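Local coordinates for protein TSC1 N-terminal domain (PDB 7A0M) that probably binds lysosomal phosphoinositides, helping to bring the TSC complex, a regulator of mTORC1, to the lysosome, at residues L79-R83 with D119-I124; I142-N146 with G187-A191; V196-R202 with W306-L310; L220-L224 with F258-D262. All coordinates share one frame; numbering follows the deposited sequence.

Interaction 1 of 4, residues L79-R83 with D119-I124; sequences LRQLR and DFTLEI
Arg80 grips Glu123 side-on in a two-pronged salt bridge that ties the end of helix 69-81 to helix 113-125, two members of an elongated all-helical domain resembling an alpha-solenoid. Arg80 NH2 meets Glu123 OE2 at 2.7 Å, and Arg80 NE meets Glu123 OE1 at 3.2 Å; both bonds are nearly straight. Although the two oxygens lie near the guanidinium plane, the carboxylate is turned 46° against it, so both nitrogens come in from out of the carboxylate plane, NE on the syn side of OE1 and NH2 above OE2.

Arginine suits this place because its aliphatic part also packs: Arg80 CG lies 3.4 Å from Phe120 CD1 as the two side chains run past one another in opposite senses. A bend at chi3 (52°) then leads the charged end to Glu123, and Asp119 CB sits over one guanidinium face. The carboxylate of Asp119 adds charge attraction alone, OD2 lying 4.5 Å from Arg80 NH1 and far from the plane of the guanidinium.

Leu79 CG faces Phe120 CZ in the buried layer, and at its margin Arg83 CD packs 3.7 Å from Phe120 CE1 and 3.8 Å from Ile124 CG1. Behind this layer stands helix 89-105, where Leu79 packs on Trp95 and Leu99, and Thr92 touches both Arg83 and Ile124. Arg83 NH1 is weakly bonded to Ser127 OG, while the carbonyl oxygen Glu123 O stands over one face of the Arg83 guanidinium, 3.7 Å from NH2.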
loop_
_atom_site.group_PDB
_atom_site.type_symbol
_atom_site.label_atom_id
_atom_site.label_comp_id
_atom_site.label_asym_id
_atom_site.label_seq_id
_atom_site.Cartn_x
_atom_site.Cartn_y
_atom_site.Cartn_z
ATOM N N LEU B 79 -26.439 -35.389 -43.692
ATOM C CA LEU B 79 -27.349 -34.857 -42.687
ATOM C C LEU B 79 -27.166 -33.356 -42.497
ATOM O O LEU B 79 -28.131 -32.651 -42.184
ATOM C CB LEU B 79 -27.154 -35.605 -41.371
ATOM C CG LEU B 79 -28.245 -35.456 -40.317
ATOM C CD1 LEU B 79 -29.604 -35.793 -40.909
ATOM C CD2 LEU B 79 -27.934 -36.383 -39.163
ATOM N N ARG B 80 -25.942 -32.853 -42.677
ATOM C CA ARG B 80 -25.708 -31.416 -42.566
ATOM C C ARG B 80 -26.414 -30.655 -43.680
ATOM O O ARG B 80 -27.046 -29.622 -43.430
ATOM C CB ARG B 80 -24.206 -31.127 -42.575
ATOM C CG ARG B 80 -23.478 -31.657 -41.352
ATOM C CD ARG B 80 -21.968 -31.519 -41.457
ATOM N NE ARG B 80 -21.551 -30.164 -41.804
ATOM C CZ ARG B 80 -20.321 -29.841 -42.191
ATOM N NH1 ARG B 80 -19.384 -30.776 -42.278
ATOM N NH2 ARG B 80 -20.026 -28.584 -42.491
ATOM N N GLN B 81 -26.316 -31.146 -44.917
ATOM C CA GLN B 81 -26.919 -30.439 -46.042
ATOM C C GLN B 81 -28.440 -30.515 -46.015
ATOM O O GLN B 81 -29.112 -29.565 -46.432
ATOM C CB GLN B 81 -26.392 -31.004 -47.357
ATOM C CG GLN B 81 -24.885 -30.948 -47.508
ATOM C CD GLN B 81 -24.441 -31.496 -48.840
ATOM O OE1 GLN B 81 -25.199 -31.470 -49.808
ATOM N NE2 GLN B 81 -23.211 -31.996 -48.904
ATOM N N LEU B 82 -29.000 -31.624 -45.538
ATOM C CA LEU B 82 -30.445 -31.806 -45.491
ATOM C C LEU B 82 -31.065 -31.284 -44.204
ATOM O O LEU B 82 -32.281 -31.406 -44.026
ATOM C CB LEU B 82 -30.800 -33.287 -45.665
ATOM C CG LEU B 82 -30.754 -33.840 -47.090
ATOM C CD1 LEU B 82 -30.944 -35.348 -47.084
ATOM C CD2 LEU B 82 -31.809 -33.168 -47.954
ATOM N N ARG B 83 -30.260 -30.718 -43.307
ATOM C CA ARG B 83 -30.778 -30.181 -42.052
ATOM C C ARG B 83 -31.891 -29.150 -42.217
ATOM O O ARG B 83 -32.876 -29.231 -41.465
ATOM C CB ARG B 83 -29.619 -29.584 -41.242
ATOM C CG ARG B 83 -30.027 -29.018 -39.898
ATOM C CD ARG B 83 -28.825 -28.430 -39.189
ATOM N NE ARG B 83 -28.237 -27.351 -39.978
ATOM C CZ ARG B 83 -28.692 -26.102 -40.004
ATOM N NH1 ARG B 83 -29.754 -25.760 -39.287
ATOM N NH2 ARG B 83 -28.088 -25.194 -40.758
ATOM N N ASP B 119 -18.619 -29.282 -36.901
ATOM C CA ASP B 119 -19.187 -28.306 -37.825
ATOM C C ASP B 119 -20.700 -28.459 -37.922
ATOM O O ASP B 119 -21.422 -27.462 -38.036
ATOM C CB ASP B 119 -18.538 -28.443 -39.202
ATOM C CG ASP B 119 -17.085 -28.010 -39.202
ATOM O OD1 ASP B 119 -16.756 -27.034 -38.496
ATOM O OD2 ASP B 119 -16.272 -28.643 -39.908
ATOM N N PHE B 120 -21.197 -29.699 -37.878
ATOM C CA PHE B 120 -22.639 -29.911 -37.787
ATOM C C PHE B 120 -23.206 -29.257 -36.535
ATOM O O PHE B 120 -24.270 -28.629 -36.580
ATOM C CB PHE B 120 -22.953 -31.407 -37.804
ATOM C CG PHE B 120 -24.424 -31.721 -37.730
ATOM C CD1 PHE B 120 -25.330 -31.071 -38.552
ATOM C CD2 PHE B 120 -24.895 -32.679 -36.847
ATOM C CE1 PHE B 120 -26.680 -31.363 -38.487
ATOM C CE2 PHE B 120 -26.243 -32.975 -36.779
ATOM C CZ PHE B 120 -27.137 -32.317 -37.599
ATOM N N THR B 121 -22.504 -29.393 -35.407
ATOM C CA THR B 121 -22.939 -28.740 -34.177
ATOM C C THR B 121 -22.925 -27.223 -34.325
ATOM O O THR B 121 -23.857 -26.540 -33.884
ATOM C CB THR B 121 -22.044 -29.175 -33.016
ATOM O OG1 THR B 121 -22.141 -30.594 -32.841
ATOM C CG2 THR B 121 -22.457 -28.480 -31.732
ATOM N N LEU B 122 -21.876 -26.679 -34.947
ATOM C CA LEU B 122 -21.778 -25.232 -35.119
ATOM C C LEU B 122 -22.868 -24.711 -36.049
ATOM O O LEU B 122 -23.396 -23.613 -35.838
ATOM C CB LEU B 122 -20.392 -24.858 -35.642
ATOM C CG LEU B 122 -19.231 -25.112 -34.679
ATOM C CD1 LEU B 122 -17.893 -24.924 -35.378
ATOM C CD2 LEU B 122 -19.337 -24.202 -33.464
ATOM N N GLU B 123 -23.210 -25.478 -37.087
ATOM C CA GLU B 123 -24.263 -25.051 -38.005
ATOM C C GLU B 123 -25.620 -25.023 -37.314
ATOM O O GLU B 123 -26.454 -24.157 -37.604
ATOM C CB GLU B 123 -24.304 -25.980 -39.218
ATOM C CG GLU B 123 -23.101 -25.868 -40.135
ATOM C CD GLU B 123 -22.979 -27.050 -41.076
ATOM O OE1 GLU B 123 -23.740 -28.025 -40.909
ATOM O OE2 GLU B 123 -22.112 -27.011 -41.973
ATOM N N ILE B 124 -25.861 -25.966 -36.399
ATOM C CA ILE B 124 -27.109 -25.975 -35.640
ATOM C C ILE B 124 -27.213 -24.733 -34.766
ATOM O O ILE B 124 -28.276 -24.105 -34.674
ATOM C CB ILE B 124 -27.202 -27.261 -34.796
ATOM C CG1 ILE B 124 -27.278 -28.492 -35.697
ATOM C CG2 ILE B 124 -28.403 -27.205 -33.865
ATOM C CD1 ILE B 124 -27.220 -29.796 -34.934
#

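Interaction 2 of 4, residues I142-N146 with G187-A191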
loop_
_atom_site.group_PDB
_atom_site.type_symbol
_atom_site.label_atom_id
_atom_site.label_comp_id
_atom_site.label_asym_id
_atom_site.label_seq_id
_atom_site.Cartn_x
_atom_site.Cartn_y
_atom_site.Cartn_z
ATOM N N ILE B 142 -30.189 -27.021 -22.396
ATOM C CA ILE B 142 -29.796 -27.937 -21.320
ATOM C C ILE B 142 -29.742 -29.395 -21.772
ATOM O O ILE B 142 -28.751 -30.077 -21.457
ATOM C CB ILE B 142 -30.706 -27.729 -20.097
ATOM C CG1 ILE B 142 -30.395 -26.392 -19.420
ATOM C CG2 ILE B 142 -30.553 -28.870 -19.111
ATOM C CD1 ILE B 142 -31.104 -26.197 -18.098
ATOM N N PRO B 143 -30.737 -29.938 -22.489
ATOM C CA PRO B 143 -30.638 -31.352 -22.896
ATOM C C PRO B 143 -29.446 -31.635 -23.790
ATOM O O PRO B 143 -28.886 -32.738 -23.737
ATOM C CB PRO B 143 -31.966 -31.601 -23.624
ATOM C CG PRO B 143 -32.399 -30.256 -24.082
ATOM C CD PRO B 143 -31.998 -29.341 -22.966
ATOM N N TRP B 144 -29.047 -30.666 -24.613
ATOM C CA TRP B 144 -27.813 -30.793 -25.378
ATOM C C TRP B 144 -26.622 -30.848 -24.431
ATOM O O TRP B 144 -25.749 -31.716 -24.545
ATOM C CB TRP B 144 -27.675 -29.586 -26.311
ATOM C CG TRP B 144 -28.844 -29.337 -27.226
ATOM C CD1 TRP B 144 -30.002 -28.698 -26.890
ATOM C CD2 TRP B 144 -28.918 -29.571 -28.643
ATOM N NE1 TRP B 144 -30.826 -28.597 -27.981
ATOM C CE2 TRP B 144 -30.183 -29.113 -29.073
ATOM C CE3 TRP B 144 -28.059 -30.152 -29.581
ATOM C CZ2 TRP B 144 -30.606 -29.218 -30.398
ATOM C CZ3 TRP B 144 -28.483 -30.254 -30.899
ATOM C CH2 TRP B 144 -29.745 -29.789 -31.293
ATOM N N LEU B 145 -26.583 -29.909 -23.481
ATOM C CA LEU B 145 -25.473 -29.797 -22.541
ATOM C C LEU B 145 -25.370 -31.016 -21.628
ATOM O O LEU B 145 -24.267 -31.519 -21.379
ATOM C CB LEU B 145 -25.644 -28.519 -21.723
ATOM C CG LEU B 145 -25.351 -27.228 -22.486
ATOM C CD1 LEU B 145 -26.071 -26.052 -21.851
ATOM C CD2 LEU B 145 -23.855 -26.975 -22.528
ATOM N N ASN B 146 -26.505 -31.497 -21.109
ATOM C CA ASN B 146 -26.472 -32.634 -20.192
ATOM C C ASN B 146 -25.886 -33.869 -20.859
ATOM O O ASN B 146 -25.122 -34.616 -20.237
ATOM C CB ASN B 146 -27.872 -32.934 -19.655
ATOM C CG ASN B 146 -28.337 -31.918 -18.633
ATOM O OD1 ASN B 146 -27.531 -31.205 -18.035
ATOM N ND2 ASN B 146 -29.643 -31.868 -18.407
ATOM N N GLY B 187 -27.970 -21.402 -19.418
ATOM C CA GLY B 187 -28.233 -22.829 -19.509
ATOM C C GLY B 187 -27.004 -23.672 -19.226
ATOM O O GLY B 187 -27.104 -24.756 -18.646
ATOM N N PHE B 188 -25.827 -23.191 -19.639
ATOM C CA PHE B 188 -24.594 -23.918 -19.353
ATOM C C PHE B 188 -24.361 -24.046 -17.853
ATOM O O PHE B 188 -23.940 -25.102 -17.369
ATOM C CB PHE B 188 -23.402 -23.226 -20.014
ATOM C CG PHE B 188 -22.089 -23.909 -19.755
ATOM C CD1 PHE B 188 -21.689 -24.987 -20.526
ATOM C CD2 PHE B 188 -21.261 -23.481 -18.731
ATOM C CE1 PHE B 188 -20.482 -25.622 -20.284
ATOM C CE2 PHE B 188 -20.059 -24.112 -18.482
ATOM C CZ PHE B 188 -19.667 -25.182 -19.260
HETATM N N MSE B 189 -24.627 -22.981 -17.104
HETATM C CA MSE B 189 -24.319 -22.957 -15.681
HETATM C C MSE B 189 -25.426 -23.596 -14.844
HETATM O O MSE B 189 -25.172 -24.085 -13.743
HETATM C CB MSE B 189 -24.054 -21.519 -15.231
HETATM C CG MSE B 189 -22.789 -20.937 -15.853
HETATM SE SE MSE B 189 -22.412 -19.089 -15.372
HETATM C CE MSE B 189 -23.832 -18.207 -16.374
ATOM N N ASN B 190 -26.654 -23.592 -15.365
ATOM C CA ASN B 190 -27.718 -24.372 -14.739
ATOM C C ASN B 190 -27.423 -25.863 -14.838
ATOM O O ASN B 190 -27.568 -26.604 -13.858
ATOM C CB ASN B 190 -29.067 -24.051 -15.382
ATOM C CG ASN B 190 -29.835 -22.982 -14.633
ATOM O OD1 ASN B 190 -30.311 -22.013 -15.224
ATOM N ND2 ASN B 190 -29.956 -23.151 -13.321
ATOM N N ALA B 191 -27.013 -26.321 -16.023
ATOM C CA ALA B 191 -26.688 -27.731 -16.207
ATOM C C ALA B 191 -25.450 -28.127 -15.412
ATOM O O ALA B 191 -25.366 -29.251 -14.903
ATOM C CB ALA B 191 -26.496 -28.031 -17.693
#
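Segments 142-146 and 187-191 cross with axes 9.2 Å apart at closest approach and a signed angle of -52°, and the CA atoms of Ile142 and Gly187 lie only 5.6 Å from each other. Glycine suits so close a passage: with no side chain, Gly187 presents bare backbone to Ile142, whose CG1 lies 3.8 Å from Gly187 O. Beyond it, Ile142 CD1 extends to Asn190 CB.

Leu145 fills the next position along the helix, with its two methyls sharing the work. Leu145 CD1 lies 3.6 Å from Gly187 O and also rests against Phe188 CA, whereas Leu145 CD2 comes to the ring edge, 3.6 Å from Phe188 CD1. Because Phe188 has CG anti to its backbone N (chi1 179°), the ring still offers this edge although its CB points away; it stacks with Phe212 of helix 199-214. Small Ala191 leaves room for Leu145 CB and Asn146, whose OD1 is 3.4 Å from Ala191 CB.

Asn190 OD1 is bonded to Lys186 NZ, and Gly187 N to Asp184 OD1. With no hydrogen bond or salt bridge between the two segments, the crossing rests on complementary shape and van der Waals contact.

Interaction 3 of 4, residues V196-R202 with W306-L310; sequences VLRREHR and WDKVL
Arg202 lies with its guanidinium over the indole of Trp306, and this is the tight part of the contact, with Arg202 buried. Trp306 CZ2 stands 3.4 Å from Arg202 CZ, over the centre of the guanidinium, with the two planes 26° apart; Arg199 CA lies on the opposite face. The edge is equally occupied. NH1 and NH2 of Arg202 converge end-on on one carbonyl oxygen, each 2.7 Å from Asp307 O, and Arg202 NE makes a straighter bond of 2.8 Å to Val196 O within its own segment. A planar cation with several N-H groups suits this place, since these bonds hold it flat against the indole. Asp239 OD1 completes the site, forming a salt bridge with Arg202 NH1 and a hydrogen bond with Trp306 NE1. Val309 CG2 packs 3.4 Å from Arg202 NH1, and Leu197 CD2 reaches Trp306 CZ3 at 3.8 Å.

The solvent side is looser and depends on charge. The exposed Arg198 and Arg199 share the Asp307 carboxylate: Arg198 NH1 comes to Asp307 OD2 at 2.9 Å on the anti side, somewhat out of the carboxylate plane, while Arg199 NE makes weak bonds to both oxygens, its plane 86° from theirs. Glu200 brings a like charge near, which the two arginines would probably offset.

In the fold, the loop before helix 323-333 is laid against the turn joining helices 185-196 and 199-214. Trp306 also touches Asn231 and Gln234 of helix 228-238, and Val309 packs with Arg202 on Thr244 of helix 242-255.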
loop_
_atom_site.group_PDB
_atom_site.type_symbol
_atom_site.label_atom_id
_atom_site.label_comp_id
_atom_site.label_asym_id
_atom_site.label_seq_id
_atom_site.Cartn_x
_atom_site.Cartn_y
_atom_site.Cartn_z
ATOM N N VAL B 196 -21.988 -29.919 -9.877
ATOM C CA VAL B 196 -21.311 -29.322 -8.729
ATOM C C VAL B 196 -21.873 -29.879 -7.428
ATOM O O VAL B 196 -21.140 -30.038 -6.443
ATOM C CB VAL B 196 -21.418 -27.787 -8.789
ATOM C CG1 VAL B 196 -20.759 -27.151 -7.574
ATOM C CG2 VAL B 196 -20.784 -27.267 -10.068
ATOM N N LEU B 197 -23.168 -30.203 -7.401
ATOM C CA LEU B 197 -23.784 -30.731 -6.189
ATOM C C LEU B 197 -23.316 -32.142 -5.863
ATOM O O LEU B 197 -23.465 -32.579 -4.717
ATOM C CB LEU B 197 -25.308 -30.703 -6.314
ATOM C CG LEU B 197 -25.952 -29.316 -6.338
ATOM C CD1 LEU B 197 -27.432 -29.417 -6.668
ATOM C CD2 LEU B 197 -25.744 -28.618 -5.004
ATOM N N ARG B 198 -22.761 -32.863 -6.833
ATOM C CA ARG B 198 -22.221 -34.193 -6.587
ATOM C C ARG B 198 -20.751 -34.085 -6.204
ATOM O O ARG B 198 -19.956 -33.478 -6.931
ATOM C CB ARG B 198 -22.391 -35.089 -7.814
ATOM C CG ARG B 198 -23.829 -35.518 -8.086
ATOM C CD ARG B 198 -24.383 -36.425 -6.989
ATOM N NE ARG B 198 -25.159 -35.689 -5.992
ATOM C CZ ARG B 198 -24.794 -35.522 -4.724
ATOM N NH1 ARG B 198 -23.658 -36.046 -4.282
ATOM N NH2 ARG B 198 -25.569 -34.836 -3.895
ATOM N N ARG B 199 -20.399 -34.673 -5.059
ATOM C CA ARG B 199 -19.029 -34.585 -4.560
ATOM C C ARG B 199 -18.041 -35.232 -5.523
ATOM O O ARG B 199 -16.959 -34.686 -5.773
ATOM C CB ARG B 199 -18.940 -35.234 -3.180
ATOM C CG ARG B 199 -17.592 -35.852 -2.856
ATOM C CD ARG B 199 -17.664 -36.665 -1.577
ATOM N NE ARG B 199 -18.816 -37.561 -1.572
ATOM C CZ ARG B 199 -18.811 -38.788 -2.082
ATOM N NH1 ARG B 199 -17.710 -39.271 -2.642
ATOM N NH2 ARG B 199 -19.907 -39.532 -2.034
ATOM N N GLU B 200 -18.397 -36.391 -6.078
ATOM C CA GLU B 200 -17.513 -37.094 -7.000
ATOM C C GLU B 200 -17.305 -36.350 -8.315
ATOM O O GLU B 200 -16.423 -36.738 -9.089
ATOM C CB GLU B 200 -18.053 -38.501 -7.276
ATOM C CG GLU B 200 -19.407 -38.543 -7.974
ATOM C CD GLU B 200 -20.573 -38.383 -7.014
ATOM O OE1 GLU B 200 -20.331 -38.142 -5.812
ATOM O OE2 GLU B 200 -21.734 -38.501 -7.462
ATOM N N HIS B 201 -18.082 -35.301 -8.584
ATOM C CA HIS B 201 -17.975 -34.551 -9.827
ATOM C C HIS B 201 -17.578 -33.096 -9.614
ATOM O O HIS B 201 -17.492 -32.346 -10.593
ATOM C CB HIS B 201 -19.310 -34.587 -10.586
ATOM C CG HIS B 201 -19.682 -35.940 -11.103
ATOM N ND1 HIS B 201 -18.746 -36.883 -11.473
ATOM C CD2 HIS B 201 -20.893 -36.511 -11.310
ATOM C CE1 HIS B 201 -19.365 -37.975 -11.887
ATOM N NE2 HIS B 201 -20.668 -37.776 -11.799
ATOM N N ARG B 202 -17.331 -32.678 -8.370
ATOM C CA ARG B 202 -17.131 -31.260 -8.083
ATOM C C ARG B 202 -15.812 -30.738 -8.645
ATOM O O ARG B 202 -15.765 -29.630 -9.191
ATOM C CB ARG B 202 -17.204 -31.026 -6.578
ATOM C CG ARG B 202 -17.275 -29.568 -6.174
ATOM C CD ARG B 202 -17.743 -29.457 -4.740
ATOM N NE ARG B 202 -19.050 -30.084 -4.573
ATOM C CZ ARG B 202 -19.470 -30.654 -3.448
ATOM N NH1 ARG B 202 -18.685 -30.677 -2.381
ATOM N NH2 ARG B 202 -20.677 -31.203 -3.393
ATOM N N TRP B 306 -25.667 -30.880 1.769
ATOM C CA TRP B 306 -24.464 -30.595 1.000
ATOM C C TRP B 306 -23.527 -31.780 1.139
ATOM O O TRP B 306 -23.243 -32.216 2.258
ATOM C CB TRP B 306 -23.777 -29.306 1.478
ATOM C CG TRP B 306 -22.530 -28.981 0.701
ATOM C CD1 TRP B 306 -21.236 -29.235 1.070
ATOM C CD2 TRP B 306 -22.463 -28.370 -0.592
ATOM N NE1 TRP B 306 -20.371 -28.804 0.091
ATOM C CE2 TRP B 306 -21.100 -28.272 -0.940
ATOM C CE3 TRP B 306 -23.423 -27.892 -1.487
ATOM C CZ2 TRP B 306 -20.677 -27.714 -2.145
ATOM C CZ3 TRP B 306 -23.002 -27.339 -2.679
ATOM C CH2 TRP B 306 -21.642 -27.254 -2.999
ATOM N N ASP B 307 -23.058 -32.297 0.009
ATOM C CA ASP B 307 -22.160 -33.448 -0.009
ATOM C C ASP B 307 -20.739 -32.908 -0.010
ATOM O O ASP B 307 -20.217 -32.500 -1.050
ATOM C CB ASP B 307 -22.437 -34.321 -1.228
ATOM C CG ASP B 307 -21.808 -35.695 -1.122
ATOM O OD1 ASP B 307 -21.386 -36.066 -0.009
ATOM O OD2 ASP B 307 -21.741 -36.406 -2.148
ATOM N N LYS B 308 -20.112 -32.902 1.163
ATOM C CA LYS B 308 -18.784 -32.326 1.306
ATOM C C LYS B 308 -17.731 -33.206 0.647
ATOM O O LYS B 308 -17.818 -34.436 0.675
ATOM C CB LYS B 308 -18.438 -32.139 2.782
ATOM C CG LYS B 308 -19.332 -31.167 3.530
ATOM C CD LYS B 308 -18.738 -30.832 4.892
ATOM C CE LYS B 308 -18.281 -32.089 5.624
ATOM N NZ LYS B 308 -17.636 -31.775 6.930
ATOM N N VAL B 309 -16.724 -32.565 0.064
ATOM C CA VAL B 309 -15.503 -33.251 -0.334
ATOM C C VAL B 309 -14.549 -33.194 0.851
ATOM O O VAL B 309 -14.181 -32.107 1.313
ATOM C CB VAL B 309 -14.878 -32.611 -1.583
ATOM C CG1 VAL B 309 -13.592 -33.334 -1.959
ATOM C CG2 VAL B 309 -15.865 -32.627 -2.737
ATOM N N LEU B 310 -14.148 -34.360 1.345
ATOM C CA LEU B 310 -13.310 -34.425 2.529
ATOM C C LEU B 310 -11.856 -34.147 2.162
ATOM O O LEU B 310 -11.481 -34.073 0.988
ATOM C CB LEU B 310 -13.450 -35.784 3.210
ATOM C CG LEU B 310 -14.890 -36.232 3.478
ATOM C CD1 LEU B 310 -14.920 -37.611 4.116
ATOM C CD2 LEU B 310 -15.628 -35.213 4.339
#

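Interaction 4 of 4, residues L220-L224 with F258-D262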
loop_
_atom_site.group_PDB
_atom_site.type_symbol
_atom_site.label_atom_id
_atom_site.label_comp_id
_atom_site.label_asym_id
_atom_site.label_seq_id
_atom_site.Cartn_x
_atom_site.Cartn_y
_atom_site.Cartn_z
ATOM N N LEU B 220 -21.962 -13.312 -18.286
ATOM C CA LEU B 220 -21.546 -14.065 -17.106
ATOM C C LEU B 220 -22.287 -13.631 -15.848
ATOM O O LEU B 220 -22.333 -14.395 -14.877
ATOM C CB LEU B 220 -20.037 -13.934 -16.892
ATOM C CG LEU B 220 -19.176 -14.866 -17.744
ATOM C CD1 LEU B 220 -17.703 -14.636 -17.471
ATOM C CD2 LEU B 220 -19.550 -16.315 -17.474
ATOM N N TYR B 221 -22.865 -12.428 -15.837
ATOM C CA TYR B 221 -23.650 -11.985 -14.689
ATOM C C TYR B 221 -24.892 -12.839 -14.471
ATOM O O TYR B 221 -25.467 -12.809 -13.378
ATOM C CB TYR B 221 -24.052 -10.519 -14.864
ATOM C CG TYR B 221 -24.812 -10.238 -16.142
ATOM C CD1 TYR B 221 -26.192 -10.399 -16.205
ATOM C CD2 TYR B 221 -24.150 -9.809 -17.285
ATOM C CE1 TYR B 221 -26.887 -10.144 -17.370
ATOM C CE2 TYR B 221 -24.838 -9.551 -18.455
ATOM C CZ TYR B 221 -26.206 -9.721 -18.492
ATOM O OH TYR B 221 -26.896 -9.465 -19.654
ATOM N N LEU B 222 -25.319 -13.600 -15.484
ATOM C CA LEU B 222 -26.475 -14.474 -15.339
ATOM C C LEU B 222 -26.249 -15.594 -14.331
ATOM O O LEU B 222 -27.207 -16.295 -13.986
ATOM C CB LEU B 222 -26.851 -15.074 -16.697
ATOM C CG LEU B 222 -27.392 -14.108 -17.753
ATOM C CD1 LEU B 222 -27.705 -14.845 -19.046
ATOM C CD2 LEU B 222 -28.625 -13.380 -17.237
ATOM N N ILE B 223 -25.014 -15.782 -13.856
ATOM C CA ILE B 223 -24.743 -16.784 -12.832
ATOM C C ILE B 223 -25.430 -16.445 -11.515
ATOM O O ILE B 223 -25.618 -17.326 -10.670
ATOM C CB ILE B 223 -23.222 -16.948 -12.638
ATOM C CG1 ILE B 223 -22.914 -18.251 -11.896
ATOM C CG2 ILE B 223 -22.645 -15.758 -11.890
ATOM C CD1 ILE B 223 -21.445 -18.494 -11.669
ATOM N N LEU B 224 -25.808 -15.184 -11.311
ATOM C CA LEU B 224 -26.522 -14.832 -10.091
ATOM C C LEU B 224 -27.983 -15.254 -10.155
ATOM O O LEU B 224 -28.591 -15.537 -9.115
ATOM C CB LEU B 224 -26.412 -13.331 -9.831
ATOM C CG LEU B 224 -24.987 -12.837 -9.588
ATOM C CD1 LEU B 224 -24.997 -11.377 -9.196
ATOM C CD2 LEU B 224 -24.306 -13.677 -8.519
ATOM N N PHE B 258 -17.080 -9.647 -13.318
ATOM C CA PHE B 258 -18.181 -9.566 -14.267
ATOM C C PHE B 258 -19.486 -9.084 -13.641
ATOM O O PHE B 258 -20.427 -8.769 -14.377
ATOM C CB PHE B 258 -18.406 -10.928 -14.933
ATOM C CG PHE B 258 -17.342 -11.298 -15.926
ATOM C CD1 PHE B 258 -16.200 -11.971 -15.525
ATOM C CD2 PHE B 258 -17.483 -10.967 -17.264
ATOM C CE1 PHE B 258 -15.218 -12.310 -16.440
ATOM C CE2 PHE B 258 -16.508 -11.302 -18.184
ATOM C CZ PHE B 258 -15.374 -11.976 -17.772
ATOM N N PHE B 259 -19.568 -9.019 -12.313
ATOM C CA PHE B 259 -20.735 -8.451 -11.646
ATOM C C PHE B 259 -20.349 -7.865 -10.290
ATOM O O PHE B 259 -20.912 -8.259 -9.262
ATOM C CB PHE B 259 -21.834 -9.508 -11.484
ATOM C CG PHE B 259 -21.326 -10.863 -11.064
ATOM C CD1 PHE B 259 -20.909 -11.787 -12.009
ATOM C CD2 PHE B 259 -21.288 -11.220 -9.726
ATOM C CE1 PHE B 259 -20.447 -13.031 -11.626
ATOM C CE2 PHE B 259 -20.829 -12.465 -9.337
ATOM C CZ PHE B 259 -20.409 -13.371 -10.288
ATOM N N PRO B 260 -19.409 -6.915 -10.246
ATOM C CA PRO B 260 -18.925 -6.436 -8.942
ATOM C C PRO B 260 -19.952 -5.630 -8.164
ATOM O O PRO B 260 -19.907 -5.623 -6.928
ATOM C CB PRO B 260 -17.710 -5.581 -9.318
ATOM C CG PRO B 260 -18.045 -5.072 -10.674
ATOM C CD PRO B 260 -18.803 -6.169 -11.363
ATOM N N GLY B 261 -20.874 -4.950 -8.844
ATOM C CA GLY B 261 -21.881 -4.158 -8.163
ATOM C C GLY B 261 -23.054 -4.933 -7.610
ATOM O O GLY B 261 -23.902 -4.346 -6.931
ATOM N N ASP B 262 -23.129 -6.234 -7.885
ATOM C CA ASP B 262 -24.246 -7.062 -7.455
ATOM C C ASP B 262 -23.905 -7.976 -6.285
ATOM O O ASP B 262 -24.771 -8.735 -5.840
ATOM C CB ASP B 262 -24.752 -7.902 -8.629
ATOM C CG ASP B 262 -25.120 -7.060 -9.834
ATOM O OD1 ASP B 262 -25.882 -6.084 -9.669
ATOM O OD2 ASP B 262 -24.647 -7.374 -10.946
#
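Phe259 reaches from one interhelical loop into the short 3-10 segment 220-223 and the residue after it, and nearly every atom of its side chain finds a neighbour. CB starts 4.2 Å from Tyr221 CB. With chi1 at 42°, CG sits between the backbone N and the carbonyl carbon, and this turns the ring toward the 3-10 segment, steeply across its run. Phe259 CD1 lies 3.8 Å from Tyr221 CA. Beyond it, CE1 meets Ile223 CG2 at 3.5 Å, and CZ, the tip of the ring, touches the same methyl. The remaining ring carbons belong to Leu224: Phe259 CD2 is 3.7 Å from Leu224 CD1, Phe259 CE2 is 3.8 Å from Leu224 CD2, and Leu224 CG stands over the ring face. A branched leucine suits this role, as its two methyls spread across neighbouring ring carbons; Leu224 CD1 also touches Asp262 CB.

A second aromatic contact lies beside the first. Leu220 CD1 is poised over the Phe258 ring, 3.4 Å from the centroid and 4° off the normal, a well-centred CH-pi contact.

Together the leucines and phenylalanines join the loop after helix 199-214 to the one after helix 242-255. Helix 228-238 borders both, its Phe229 meeting Phe259 edge-to-face and its Leu228 and Ile232 touching Ile223, while Leu220 packs back on Phe212 and Val213 of helix 199-214 and Phe258 on Ala402 of helix 402-410.

The four contacts are spread along one elongated helical array. Interaction 1 closes before interaction 2 opens; the two are joined by consecutive helices 113-125 and 142-153, with centres 20 Å apart and Ile124 CG2 packed 3.9 Å from Trp144 CH2. Interaction 2 touches interaction 4 through the selenium of Met189, 3.6 Å from Ile223 CB. Interaction 3 follows at the junction of helices 185-196 and 199-214, and its long chain closure encloses interaction 4, though their nearest atoms remain about 9 Å apart. Interactions 1 and 3, on opposite sides of the chain's centre, lie 37 Å apart between centres. The four are consistent with an extended, strand-free helical domain built from contacts between neighbours.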